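Local coordinates for protein phosphotransferase system, mannose/fructose/N-acetylgalactosamine-specific component IIB (Thermoanaerobacter tengcongensis, PDB 3LFJ) that probably passes a phosphoryl group to an incoming sugar, as the cytoplasmic IIB component of a mannose-family phosphotransferase system, at residues 135-145 with 177-185; 82-90 with 109-119. All blocks are in the same frame, centred on the assembly; numbering follows the deposited sequence. Where two conformers were deposited one is given.

Contact 1: 135-145 with 177-185; sequences KGISQSVSLSE and TVVEKYFPE
Phe183 lies against the hairpin 135-145, and Lys135 covers one face of its ring. The CD of Lys135 sits 4.2 Å from the centroid of the Phe183 ring, a CH-pi contact 21° off the normal. The two side chains run past each other in opposite directions. The CG of Lys135 is anti to the backbone N (chi1 173°), and the chain stays extended through CD. It then bends at its last two torsions, and NZ stays above the plane on the same side, past the rim, 3.7 Å from Phe183 CE1. The rim of the ring meets other atoms. Leu143 O lies near the ring plane, 3.3 Å from Phe183 CZ, and Ile137 CD1 also approaches at the edge.

Ile137 joins the two aromatic residues. Its CG2 branch lies over one face of Tyr182, 4.0 Å from the ring centroid and 19° off the normal. Its other branch goes deeper, where Ile137 CD1 meets Val178 CG1 at 3.9 Å. Lys135 CD also lies 3.0 Å from Tyr182 O and near the edge of its ring. One lysine thus borders both aromatic residues.

The hairpin backbone sets these side chains in place. Lys135 and Leu143 exchange two backbone hydrogen bonds. Val141 O accepts from both Ile137 N and Ser138 N, which makes a classic beta bulge. Ser138 OG accepts from Val141 N at 3.0 Å, an ST motif that braces the turn. Ser144 follows as the N-cap of helix 145-158, with its OG bonded to Glu147 N. Val148 of that helix touches both Leu143 and Phe183, while Leu164 of strand 161-164 touches Ile137 and Val178. This is apolar and CH-pi packing of a bulged beta-hairpin against the end of the C-terminal helix 175-182, at the margin of the IIB fold.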
ATOM      1  N   LYS A 135      -4.811  13.242 -13.025  1.00 18.43           N
ATOM      2  CA  LYS A 135      -5.408  14.472 -12.527  1.00 20.88           C
ATOM      3  C   LYS A 135      -4.891  14.713 -11.120  1.00 19.86           C
ATOM      4  O   LYS A 135      -4.881  13.796 -10.301  1.00 20.05           O
ATOM      5  CB  LYS A 135      -6.930  14.347 -12.510  1.00 20.90           C
ATOM      6  CG  LYS A 135      -7.639  15.513 -11.848  1.00 34.18           C
ATOM      7  CD  LYS A 135      -9.149  15.361 -11.920  1.00 43.40           C
ATOM      8  CE  LYS A 135      -9.671  15.632 -13.324  1.00 54.09           C
ATOM      9  NZ  LYS A 135      -9.361  14.530 -14.275  1.00 61.16           N
ATOM     10  N   GLY A 136      -4.474  15.944 -10.839  1.00 20.75           N
ATOM     11  CA  GLY A 136      -4.018  16.322  -9.512  1.00 18.80           C
ATOM     12  C   GLY A 136      -5.154  16.302  -8.509  1.00 18.66           C
ATOM     13  O   GLY A 136      -6.240  16.808  -8.789  1.00 21.08           O
ATOM     14  N   ILE A 137      -4.921  15.703  -7.341  1.00 18.10           N
ATOM     15  CA  ILE A 137      -5.938  15.671  -6.301  1.00 17.49           C
ATOM     16  C   ILE A 137      -5.406  16.359  -5.053  1.00 21.65           C
ATOM     17  O   ILE A 137      -6.046  17.262  -4.506  1.00 27.51           O
ATOM     18  CB  ILE A 137      -6.387  14.219  -5.999  1.00 18.18           C
ATOM     19  CG1 ILE A 137      -6.982  13.578  -7.257  1.00 22.60           C
ATOM     20  CG2 ILE A 137      -7.411  14.206  -4.881  1.00 20.26           C
ATOM     21  CD1 ILE A 137      -7.139  12.076  -7.153  1.00 24.34           C
ATOM     22  N   SER A 138      -4.215  15.952  -4.628  1.00 22.15           N
ATOM     23  CA  SER A 138      -3.547  16.552  -3.485  1.00 18.88           C
ATOM     24  C   SER A 138      -2.062  16.698  -3.776  1.00 18.41           C
ATOM     25  O   SER A 138      -1.578  16.234  -4.811  1.00 20.37           O
ATOM     26  CB  SER A 138      -3.771  15.674  -2.250  1.00 22.97           C
ATOM     27  OG  SER A 138      -3.072  14.448  -2.406  1.00 22.35           O
ATOM     28  N   GLN A 139      -1.330  17.334  -2.864  1.00 22.64           N
ATOM     29  CA  GLN A 139       0.111  17.466  -2.999  1.00 23.17           C
ATOM     30  C   GLN A 139       0.773  16.093  -3.137  1.00 22.92           C
ATOM     31  O   GLN A 139       1.791  15.960  -3.818  1.00 29.20           O
ATOM     32  CB  GLN A 139       0.699  18.215  -1.798  1.00 32.07           C
ATOM     33  CG  GLN A 139       2.079  18.817  -2.022  1.00 41.97           C
ATOM     34  CD  GLN A 139       3.182  17.778  -2.075  1.00 41.20           C
ATOM     35  N   SER A 140       0.183  15.069  -2.516  1.00 21.54           N
ATOM     36  CA  SER A 140       0.816  13.755  -2.561  1.00 19.86           C
ATOM     37  C   SER A 140       0.210  12.806  -3.582  1.00 20.48           C
ATOM     38  O   SER A 140       0.853  11.837  -3.962  1.00 18.91           O
ATOM     39  CB  SER A 140       0.841  13.082  -1.178  1.00 17.99           C
ATOM     40  OG  SER A 140      -0.457  12.851  -0.689  1.00 21.02           O
ATOM     41  N   VAL A 141      -1.022  13.056  -4.009  1.00 18.70           N
ATOM     42  CA  VAL A 141      -1.693  12.093  -4.885  1.00 15.80           C
ATOM     43  C   VAL A 141      -2.337  12.704  -6.131  1.00 18.12           C
ATOM     44  O   VAL A 141      -3.109  13.662  -6.036  1.00 18.39           O
ATOM     45  CB  VAL A 141      -2.778  11.297  -4.124  1.00 15.29           C
ATOM     46  CG1 VAL A 141      -3.584  10.398  -5.083  1.00 15.76           C
ATOM     47  CG2 VAL A 141      -2.141  10.447  -3.025  1.00 16.11           C
ATOM     48  N   SER A 142      -1.995  12.140  -7.288  1.00 19.06           N
ATOM     49  CA  SER A 142      -2.698  12.380  -8.548  1.00 16.62           C
ATOM     50  C   SER A 142      -3.126  11.021  -9.101  1.00 18.28           C
ATOM     51  O   SER A 142      -2.435  10.020  -8.894  1.00 18.20           O
ATOM     52  CB  SER A 142      -1.760  13.045  -9.561  1.00 19.64           C
ATOM     53  OG  SER A 142      -1.356  14.333  -9.123  1.00 19.80           O
ATOM     54  N   LEU A 143      -4.253  10.965  -9.811  1.00 19.15           N
ATOM     55  CA  LEU A 143      -4.751   9.682 -10.319  1.00 17.94           C
ATOM     56  C   LEU A 143      -5.339   9.828 -11.718  1.00 20.00           C
ATOM     57  O   LEU A 143      -5.981  10.835 -12.015  1.00 21.01           O
ATOM     58  CB  LEU A 143      -5.833   9.108  -9.395  1.00 17.52           C
ATOM     59  CG  LEU A 143      -5.424   8.677  -7.979  1.00 17.75           C
ATOM     60  CD1 LEU A 143      -6.650   8.414  -7.119  1.00 20.61           C
ATOM     61  CD2 LEU A 143      -4.545   7.436  -8.030  1.00 16.87           C
ATOM     62  N   SER A 144      -5.138   8.827 -12.567  1.00 17.75           N
ATOM     63  CA  SER A 144      -5.807   8.833 -13.872  1.00 20.42           C
ATOM     64  C   SER A 144      -7.217   8.304 -13.707  1.00 23.72           C
ATOM     65  O   SER A 144      -7.563   7.659 -12.712  1.00 21.70           O
ATOM     66  CB  SER A 144      -5.071   7.952 -14.872  1.00 23.13           C
ATOM     67  OG  SER A 144      -5.231   6.584 -14.520  1.00 22.52           O
ATOM     68  N   GLU A 145      -8.038   8.558 -14.711  1.00 27.21           N
ATOM     69  CA  GLU A 145      -9.369   8.001 -14.729  1.00 26.88           C
ATOM     70  C   GLU A 145      -9.313   6.466 -14.659  1.00 22.53           C
ATOM     71  O   GLU A 145     -10.083   5.848 -13.933  1.00 24.43           O
ATOM     72  CB  GLU A 145     -10.085   8.469 -15.995  1.00 27.73           C
ATOM     73  CG  GLU A 145     -11.561   8.187 -16.015  1.00 32.20           C
ATOM     74  CD  GLU A 145     -12.200   8.676 -17.313  1.00 33.44           C
ATOM     75  OE1 GLU A 145     -13.022   9.612 -17.255  1.00 39.38           O
ATOM     76  OE2 GLU A 145     -11.853   8.138 -18.383  1.00 35.49           O
ATOM     77  N   THR A 177     -15.619  10.360  -2.526  1.00 25.04           N
ATOM     78  CA  THR A 177     -15.460  11.811  -2.605  1.00 25.64           C
ATOM     79  C   THR A 177     -14.543  12.199  -3.754  1.00 31.56           C
ATOM     80  O   THR A 177     -14.748  13.222  -4.414  1.00 28.46           O
ATOM     81  CB  THR A 177     -14.890  12.380  -1.295  1.00 32.43           C
ATOM     82  OG1 THR A 177     -15.772  12.062  -0.216  1.00 36.22           O
ATOM     83  CG2 THR A 177     -14.721  13.889  -1.387  1.00 35.14           C
ATOM     84  N   VAL A 178     -13.520  11.378  -3.985  1.00 25.24           N
ATOM     85  CA  VAL A 178     -12.610  11.599  -5.097  1.00 22.50           C
ATOM     86  C   VAL A 178     -13.368  11.578  -6.419  1.00 25.55           C
ATOM     87  O   VAL A 178     -13.174  12.445  -7.282  1.00 27.53           O
ATOM     88  CB  VAL A 178     -11.489  10.518  -5.127  1.00 22.99           C
ATOM     89  CG1 VAL A 178     -10.716  10.566  -6.443  1.00 26.52           C
ATOM     90  CG2 VAL A 178     -10.548  10.705  -3.947  1.00 26.54           C
ATOM     91  N   VAL A 179     -14.218  10.574  -6.584  1.00 24.92           N
ATOM     92  CA  VAL A 179     -14.975  10.440  -7.819  1.00 29.18           C
ATOM     93  C   VAL A 179     -15.920  11.627  -7.997  1.00 32.92           C
ATOM     94  O   VAL A 179     -15.964  12.247  -9.056  1.00 35.80           O
ATOM     95  CB  VAL A 179     -15.798   9.157  -7.845  1.00 32.20           C
ATOM     96  CG1 VAL A 179     -16.765   9.185  -9.025  1.00 29.23           C
ATOM     97  CG2 VAL A 179     -14.887   7.928  -7.904  1.00 32.22           C
ATOM     98  N   GLU A 180     -16.664  11.946  -6.945  1.00 30.83           N
ATOM     99  CA  GLU A 180     -17.636  13.039  -7.006  1.00 34.08           C
ATOM    100  C   GLU A 180     -17.021  14.386  -7.368  1.00 34.93           C
ATOM    101  O   GLU A 180     -17.578  15.124  -8.182  1.00 35.73           O
ATOM    102  CB  GLU A 180     -18.395  13.152  -5.686  1.00 37.01           C
ATOM    103  CG  GLU A 180     -19.386  12.028  -5.456  1.00 48.20           C
ATOM    104  CD  GLU A 180     -20.018  12.088  -4.077  1.00 60.31           C
ATOM    105  OE1 GLU A 180     -19.465  12.789  -3.199  1.00 66.16           O
ATOM    106  OE2 GLU A 180     -21.062  11.429  -3.872  1.00 62.92           O
ATOM    107  N   LYS A 181     -15.878  14.710  -6.771  1.00 29.82           N
ATOM    108  CA  LYS A 181     -15.255  16.013  -6.976  1.00 29.69           C
ATOM    109  C   LYS A 181     -14.308  16.101  -8.168  1.00 38.04           C
ATOM    110  O   LYS A 181     -14.222  17.145  -8.818  1.00 36.80           O
ATOM    111  CB  LYS A 181     -14.504  16.460  -5.717  1.00 34.34           C
ATOM    112  CG  LYS A 181     -15.378  16.696  -4.510  1.00 40.31           C
ATOM    113  CD  LYS A 181     -14.607  17.448  -3.442  1.00 48.67           C
ATOM    114  CE  LYS A 181     -15.501  17.832  -2.271  1.00 52.66           C
ATOM    115  NZ  LYS A 181     -14.800  18.773  -1.350  1.00 58.62           N
ATOM    116  N   TYR A 182     -13.578  15.022  -8.442  1.00 31.52           N
ATOM    117  CA  TYR A 182     -12.486  15.080  -9.413  1.00 31.47           C
ATOM    118  C   TYR A 182     -12.733  14.296 -10.696  1.00 35.84           C
ATOM    119  O   TYR A 182     -12.070  14.540 -11.709  1.00 35.66           O
ATOM    120  CB  TYR A 182     -11.180  14.623  -8.764  1.00 27.71           C
ATOM    121  CG  TYR A 182     -10.741  15.510  -7.627  1.00 28.69           C
ATOM    122  CD1 TYR A 182      -9.970  16.638  -7.860  1.00 34.20           C
ATOM    123  CD2 TYR A 182     -11.106  15.224  -6.315  1.00 26.72           C
ATOM    124  CE1 TYR A 182      -9.571  17.454  -6.824  1.00 32.95           C
ATOM    125  CE2 TYR A 182     -10.717  16.031  -5.280  1.00 29.50           C
ATOM    126  CZ  TYR A 182      -9.953  17.150  -5.536  1.00 32.09           C
ATOM    127  OH  TYR A 182      -9.555  17.962  -4.498  1.00 38.50           O
ATOM    128  N   PHE A 183     -13.671  13.354 -10.651  1.00 30.02           N
ATOM    129  CA  PHE A 183     -13.999  12.535 -11.818  1.00 34.03           C
ATOM    130  C   PHE A 183     -15.500  12.309 -11.964  1.00 40.42           C
ATOM    131  O   PHE A 183     -15.944  11.168 -12.103  1.00 37.97           O
ATOM    132  CB  PHE A 183     -13.301  11.180 -11.728  1.00 34.09           C
ATOM    133  CG  PHE A 183     -11.821  11.279 -11.541  1.00 31.07           C
ATOM    134  CD1 PHE A 183     -10.961  11.210 -12.630  1.00 31.50           C
ATOM    135  CD2 PHE A 183     -11.285  11.458 -10.276  1.00 33.99           C
ATOM    136  CE1 PHE A 183      -9.599  11.306 -12.455  1.00 28.13           C
ATOM    137  CE2 PHE A 183      -9.919  11.562 -10.096  1.00 30.49           C
ATOM    138  CZ  PHE A 183      -9.077  11.479 -11.188  1.00 27.74           C
ATOM    139  N   PRO A 184     -16.287  13.398 -11.938  1.00 49.03           N
ATOM    140  CA  PRO A 184     -17.752  13.319 -11.978  1.00 54.57           C
ATOM    141  C   PRO A 184     -18.245  12.413 -13.106  1.00 57.41           C
ATOM    142  O   PRO A 184     -18.246  12.819 -14.270  1.00 60.90           O
ATOM    143  CB  PRO A 184     -18.169  14.779 -12.228  1.00 52.79           C
ATOM    144  CG  PRO A 184     -16.910  15.462 -12.730  1.00 53.60           C
ATOM    145  CD  PRO A 184     -15.833  14.797 -11.937  1.00 50.62           C
ATOM    146  N   GLU A 185     -18.659  11.198 -12.750  1.00 52.87           N
ATOM    147  CA  GLU A 185     -19.055  10.186 -13.724  1.00 49.27           C
ATOM    148  C   GLU A 185     -19.321   8.859 -13.023  1.00 47.46           C
ATOM    149  O   GLU A 185     -18.395   8.209 -12.533  1.00 41.73           O
ATOM    150  CB  GLU A 185     -17.965  10.000 -14.786  1.00 52.32           C
TER

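Contact 2: 82-90 with 109-119; sequences GVDAALKEW and TCKRVMDGGLP
This is a helix-helix contact on one side of the main sheet, between helix 83-91 and helix 107-115 with the turn after it. The axes of 83-90 and 109-115 approach to 10.0 Å at 37°, both running roughly the same way.

At one end Val83 CG2 sits over the centre of the Arg112 guanidinium, 3.6 Å from Arg112 CZ. Val83 CG1 meets Val113 CG1 at 3.9 Å. Arg112 NH2 forms a salt bridge with Asp56, and a water in the guanidinium plane links it to Asp84 OD1.

Leu87 CD2 lies midway along, 3.9 Å from Leu118 CB. Helix 107-115 ends in a Schellman motif with Gly117 at positive phi. Gly116 CA lies 4.0 Å from Leu87 CD1.

Trp90 closes the other end. With its CG anti to the backbone N (chi1 166°), the indole reaches the turn. Leu118 CG lies over the five-membered ring of Trp90, 4.2 Å from its centroid. Pro119 CD sits on the same side of the indole plane, offset toward the rim, 3.3 Å from Trp90 CZ2. Replacing Trp90 with a serine would probably leave Leu118 and Pro119 without the flat surface they rest on.

The indole also stacks with His20 and touches Trp22 of strand 22-30. Ile54 of strand 50-54 lies beneath Val83, Ala86, Thr109 and Val113, and Phe104 of strand 98-104 packs on Thr109 and Val113.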
ATOM      1  N   GLY A  82       8.454 -10.167  -4.010  1.00 14.24           N
ATOM      2  CA  GLY A  82       7.717 -10.058  -5.256  1.00 14.07           C
ATOM      3  C   GLY A  82       6.278 -10.515  -5.056  1.00 15.24           C
ATOM      4  O   GLY A  82       5.941 -11.096  -4.020  1.00 15.89           O
ATOM      5  N   VAL A  83       5.429 -10.273  -6.051  1.00 13.34           N
ATOM      6  CA  VAL A  83       4.010 -10.640  -5.942  1.00 12.46           C
ATOM      7  C   VAL A  83       3.796 -12.136  -5.704  1.00 14.04           C
ATOM      8  O   VAL A  83       3.092 -12.532  -4.763  1.00 15.37           O
ATOM      9  CB  VAL A  83       3.239 -10.186  -7.197  1.00 14.21           C
ATOM     10  CG1 VAL A  83       1.837 -10.803  -7.259  1.00 16.39           C
ATOM     11  CG2 VAL A  83       3.175  -8.675  -7.245  1.00 15.63           C
ATOM     12  N   ASP A  84       4.393 -12.979  -6.544  1.00 14.68           N
ATOM     13  CA  ASP A  84       4.167 -14.412  -6.381  1.00 15.62           C
ATOM     14  C   ASP A  84       4.693 -14.898  -5.039  1.00 15.62           C
ATOM     15  O   ASP A  84       4.048 -15.713  -4.387  1.00 17.97           O
ATOM     16  CB  ASP A  84       4.845 -15.214  -7.503  1.00 14.63           C
ATOM     17  CG  ASP A  84       4.192 -15.013  -8.852  1.00 21.00           C
ATOM     18  OD1 ASP A  84       3.082 -14.434  -8.942  1.00 21.33           O
ATOM     19  OD2 ASP A  84       4.813 -15.451  -9.850  1.00 19.49           O
ATOM     20  N   ALA A  85       5.870 -14.419  -4.633  1.00 17.36           N
ATOM     21  CA  ALA A  85       6.443 -14.826  -3.350  1.00 17.11           C
ATOM     22  C   ALA A  85       5.602 -14.370  -2.165  1.00 17.98           C
ATOM     23  O   ALA A  85       5.490 -15.091  -1.165  1.00 19.89           O
ATOM     24  CB  ALA A  85       7.884 -14.309  -3.215  1.00 16.37           C
ATOM     25  N   ALA A  86       5.020 -13.176  -2.259  1.00 16.05           N
ATOM     26  CA  ALA A  86       4.139 -12.690  -1.197  1.00 14.91           C
ATOM     27  C   ALA A  86       2.913 -13.580  -1.083  1.00 20.18           C
ATOM     28  O   ALA A  86       2.520 -13.957   0.018  1.00 21.41           O
ATOM     29  CB  ALA A  86       3.725 -11.264  -1.467  1.00 14.79           C
ATOM     30  N   LEU A  87       2.304 -13.915  -2.215  1.00 17.00           N
ATOM     31  CA  LEU A  87       1.127 -14.775  -2.177  1.00 18.14           C
ATOM     32  C   LEU A  87       1.482 -16.147  -1.601  1.00 18.75           C
ATOM     33  O   LEU A  87       0.707 -16.720  -0.824  1.00 21.64           O
ATOM     34  CB  LEU A  87       0.513 -14.908  -3.571  1.00 17.84           C
ATOM     35  CG  LEU A  87      -0.093 -13.607  -4.099  1.00 19.86           C
ATOM     36  CD1 LEU A  87      -0.385 -13.713  -5.580  1.00 19.83           C
ATOM     37  CD2 LEU A  87      -1.358 -13.271  -3.317  1.00 23.11           C
ATOM     38  N   LYS A  88       2.649 -16.668  -1.960  1.00 18.84           N
ATOM     39  CA  LYS A  88       3.072 -17.971  -1.452  1.00 18.62           C
ATOM     40  C   LYS A  88       3.285 -17.930   0.064  1.00 25.26           C
ATOM     41  O   LYS A  88       2.857 -18.842   0.781  1.00 26.43           O
ATOM     42  CB  LYS A  88       4.332 -18.452  -2.163  1.00 22.80           C
ATOM     43  CG  LYS A  88       4.871 -19.781  -1.633  1.00 27.15           C
ATOM     44  CD  LYS A  88       6.200 -20.128  -2.294  1.00 37.66           C
ATOM     45  N   GLU A  89       3.915 -16.864   0.552  1.00 22.34           N
ATOM     46  CA  GLU A  89       4.216 -16.740   1.976  1.00 23.71           C
ATOM     47  C   GLU A  89       2.934 -16.598   2.787  1.00 24.92           C
ATOM     48  O   GLU A  89       2.746 -17.262   3.822  1.00 24.57           O
ATOM     49  CB  GLU A  89       5.142 -15.542   2.211  1.00 26.38           C
ATOM     50  CG  GLU A  89       5.609 -15.357   3.651  1.00 26.22           C
ATOM     51  CD  GLU A  89       6.668 -16.355   4.065  1.00 40.99           C
ATOM     52  OE1 GLU A  89       7.137 -17.126   3.205  1.00 44.24           O
ATOM     53  OE2 GLU A  89       7.034 -16.375   5.261  1.00 47.43           O
ATOM     54  N   TRP A  90       2.039 -15.742   2.316  1.00 23.71           N
ATOM     55  CA  TRP A  90       0.805 -15.495   3.036  1.00 22.16           C
ATOM     56  C   TRP A  90      -0.021 -16.782   3.090  1.00 23.51           C
ATOM     57  O   TRP A  90      -0.724 -17.033   4.064  1.00 24.94           O
ATOM     58  CB  TRP A  90       0.007 -14.339   2.408  1.00 24.46           C
ATOM     59  CG  TRP A  90      -1.389 -14.296   2.908  1.00 24.58           C
ATOM     60  CD1 TRP A  90      -1.829 -13.733   4.071  1.00 23.02           C
ATOM     61  CD2 TRP A  90      -2.538 -14.875   2.281  1.00 24.39           C
ATOM     62  NE1 TRP A  90      -3.184 -13.923   4.201  1.00 25.05           N
ATOM     63  CE2 TRP A  90      -3.640 -14.621   3.115  1.00 25.24           C
ATOM     64  CE3 TRP A  90      -2.739 -15.582   1.093  1.00 29.33           C
ATOM     65  CZ2 TRP A  90      -4.926 -15.049   2.803  1.00 29.14           C
ATOM     66  CZ3 TRP A  90      -4.020 -16.005   0.782  1.00 31.06           C
ATOM     67  CH2 TRP A  90      -5.096 -15.735   1.633  1.00 28.90           C
ATOM     68  N   THR A 109       0.198  -3.326  -8.595  1.00 14.93           N
ATOM     69  CA  THR A 109       0.747  -4.417  -7.817  1.00 13.68           C
ATOM     70  C   THR A 109      -0.227  -4.819  -6.716  1.00 13.29           C
ATOM     71  O   THR A 109      -0.391  -5.999  -6.425  1.00 14.44           O
ATOM     72  CB  THR A 109       2.132  -4.055  -7.255  1.00 13.85           C
ATOM     73  OG1 THR A 109       3.012  -3.712  -8.345  1.00 14.13           O
ATOM     74  CG2 THR A 109       2.728  -5.226  -6.487  1.00 14.21           C
ATOM     75  N   CYS A 110      -0.903  -3.829  -6.137  1.00 13.87           N
ATOM     76  CA  CYS A 110      -1.933  -4.116  -5.155  1.00 16.14           C
ATOM     77  C   CYS A 110      -3.062  -4.944  -5.793  1.00 15.30           C
ATOM     78  O   CYS A 110      -3.488  -5.953  -5.233  1.00 15.12           O
ATOM     79  CB  CYS A 110      -2.457  -2.814  -4.548  1.00 15.08           C
ATOM     80  SG  CYS A 110      -3.742  -3.092  -3.312  1.00 17.51           S
ATOM     81  N   LYS A 111      -3.505  -4.543  -6.983  1.00 14.54           N
ATOM     82  CA  LYS A 111      -4.541  -5.297  -7.698  1.00 14.25           C
ATOM     83  C   LYS A 111      -4.110  -6.740  -7.940  1.00 15.87           C
ATOM     84  O   LYS A 111      -4.874  -7.674  -7.716  1.00 17.08           O
ATOM     85  CB  LYS A 111      -4.916  -4.613  -9.020  1.00 17.51           C
ATOM     86  CG  LYS A 111      -5.820  -5.463  -9.933  1.00 20.91           C
ATOM     87  CD  LYS A 111      -6.047  -4.744 -11.261  1.00 24.64           C
ATOM     88  CE  LYS A 111      -7.345  -5.161 -11.938  1.00 36.27           C
ATOM     89  NZ  LYS A 111      -7.450  -6.616 -12.179  1.00 35.70           N
ATOM     90  N   ARG A 112      -2.865  -6.930  -8.379  1.00 15.51           N
ATOM     91  CA  ARG A 112      -2.387  -8.288  -8.602  1.00 16.22           C
ATOM     92  C   ARG A 112      -2.452  -9.163  -7.349  1.00 16.70           C
ATOM     93  O   ARG A 112      -2.855 -10.344  -7.422  1.00 18.67           O
ATOM     94  CB  ARG A 112      -0.971  -8.282  -9.181  1.00 15.93           C
ATOM     95  CG  ARG A 112      -0.929  -7.800 -10.614  1.00 15.44           C
ATOM     96  CD  ARG A 112       0.500  -7.482 -11.027  1.00 19.00           C
ATOM     97  NE  ARG A 112       1.335  -8.675 -10.947  1.00 18.87           N
ATOM     98  CZ  ARG A 112       2.660  -8.640 -10.811  1.00 17.25           C
ATOM     99  NH1 ARG A 112       3.267  -7.464 -10.722  1.00 18.00           N
ATOM    100  NH2 ARG A 112       3.358  -9.775 -10.757  1.00 16.27           N
ATOM    101  N   VAL A 113      -2.061  -8.628  -6.190  1.00 14.97           N
ATOM    102  CA  VAL A 113      -2.116  -9.445  -4.986  1.00 13.87           C
ATOM    103  C   VAL A 113      -3.541  -9.675  -4.509  1.00 17.98           C
ATOM    104  O   VAL A 113      -3.854 -10.748  -4.019  1.00 18.90           O
ATOM    105  CB  VAL A 113      -1.243  -8.939  -3.820  1.00 18.32           C
ATOM    106  CG1 VAL A 113       0.243  -8.985  -4.202  1.00 19.06           C
ATOM    107  CG2 VAL A 113      -1.658  -7.579  -3.377  1.00 21.13           C
ATOM    108  N   MET A 114      -4.404  -8.679  -4.651  1.00 17.61           N
ATOM    109  CA  MET A 114      -5.794  -8.905  -4.274  1.00 17.22           C
ATOM    110  C   MET A 114      -6.450  -9.905  -5.225  1.00 19.57           C
ATOM    111  O   MET A 114      -7.204 -10.774  -4.789  1.00 19.68           O
ATOM    112  CB  MET A 114      -6.558  -7.590  -4.217  1.00 16.71           C
ATOM    113  CG  MET A 114      -5.994  -6.675  -3.153  1.00 16.53           C
ATOM    114  SD  MET A 114      -7.084  -5.291  -2.784  1.00 24.54           S
ATOM    115  CE  MET A 114      -8.387  -6.151  -1.915  1.00 35.21           C
ATOM    116  N   ASP A 115      -6.157  -9.801  -6.513  1.00 18.88           N
ATOM    117  CA  ASP A 115      -6.660 -10.799  -7.472  1.00 19.45           C
ATOM    118  C   ASP A 115      -6.134 -12.203  -7.179  1.00 21.62           C
ATOM    119  O   ASP A 115      -6.780 -13.207  -7.524  1.00 24.87           O
ATOM    120  CB  ASP A 115      -6.342 -10.394  -8.909  1.00 21.31           C
ATOM    121  CG  ASP A 115      -7.181  -9.222  -9.386  1.00 23.40           C
ATOM    122  OD1 ASP A 115      -8.175  -8.856  -8.694  1.00 22.76           O
ATOM    123  OD2 ASP A 115      -6.847  -8.656 -10.452  1.00 23.63           O
ATOM    124  N   GLY A 116      -4.972 -12.279  -6.537  1.00 20.24           N
ATOM    125  CA  GLY A 116      -4.392 -13.545  -6.139  1.00 21.25           C
ATOM    126  C   GLY A 116      -4.906 -14.085  -4.816  1.00 21.21           C
ATOM    127  O   GLY A 116      -4.458 -15.131  -4.359  1.00 25.11           O
ATOM    128  N   GLY A 117      -5.821 -13.350  -4.180  1.00 20.37           N
ATOM    129  CA  GLY A 117      -6.502 -13.837  -2.992  1.00 22.49           C
ATOM    130  C   GLY A 117      -6.048 -13.262  -1.662  1.00 28.74           C
ATOM    131  O   GLY A 117      -6.541 -13.648  -0.601  1.00 26.06           O
ATOM    132  N   LEU A 118      -5.097 -12.339  -1.703  1.00 21.94           N
ATOM    133  CA  LEU A 118      -4.627 -11.739  -0.471  0.51 22.82           C
ATOM    134  C   LEU A 118      -5.661 -10.722   0.022  1.00 17.99           C
ATOM    135  O   LEU A 118      -6.035  -9.796  -0.690  1.00 23.69           O
ATOM    136  CB  LEU A 118      -3.226 -11.137  -0.659  0.51 22.18           C
ATOM    137  CG  LEU A 118      -2.435 -11.023   0.644  0.51 20.01           C
ATOM    138  CD1 LEU A 118      -0.932 -11.143   0.436  0.51 19.34           C
ATOM    139  CD2 LEU A 118      -2.784  -9.706   1.298  0.51 16.54           C
ATOM    140  N   PRO A 119      -6.152 -10.928   1.254  1.00 20.26           N
ATOM    141  CA  PRO A 119      -7.263 -10.110   1.738  1.00 20.89           C
ATOM    142  C   PRO A 119      -6.758  -8.804   2.290  1.00 22.18           C
ATOM    143  O   PRO A 119      -6.018  -8.765   3.267  1.00 32.99           O
ATOM    144  CB  PRO A 119      -7.873 -10.965   2.845  1.00 21.28           C
ATOM    145  CG  PRO A 119      -6.742 -11.751   3.382  1.00 22.84           C
ATOM    146  CD  PRO A 119      -5.742 -11.940   2.245  1.00 22.08           C
TER
HETATM  147  O   HOH W   1       2.378 -12.523 -10.818  1.00 25.82           O

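How the contacts relate
The two contacts share no helix or strand. Their centres lie 26 Å apart and their nearest atoms about 11 Å apart. Contact 2 comes earlier in the chain than contact 1. It is the more central of the two, with five of its eleven touching residues buried. Contact 1 lies farther out, with two of nine buried. Contact 2 pairs two helices that rest on strands of the main sheet, while contact 1 sets a small separate hairpin against a helix end. Aliphatic groups meet aromatic faces in both. Contact 2 adds a guanidinium face and a water bridge. Helix 145-158 starts in contact 1 and also meets Lys111 and Met114 of 109-119, which do not touch 82-90.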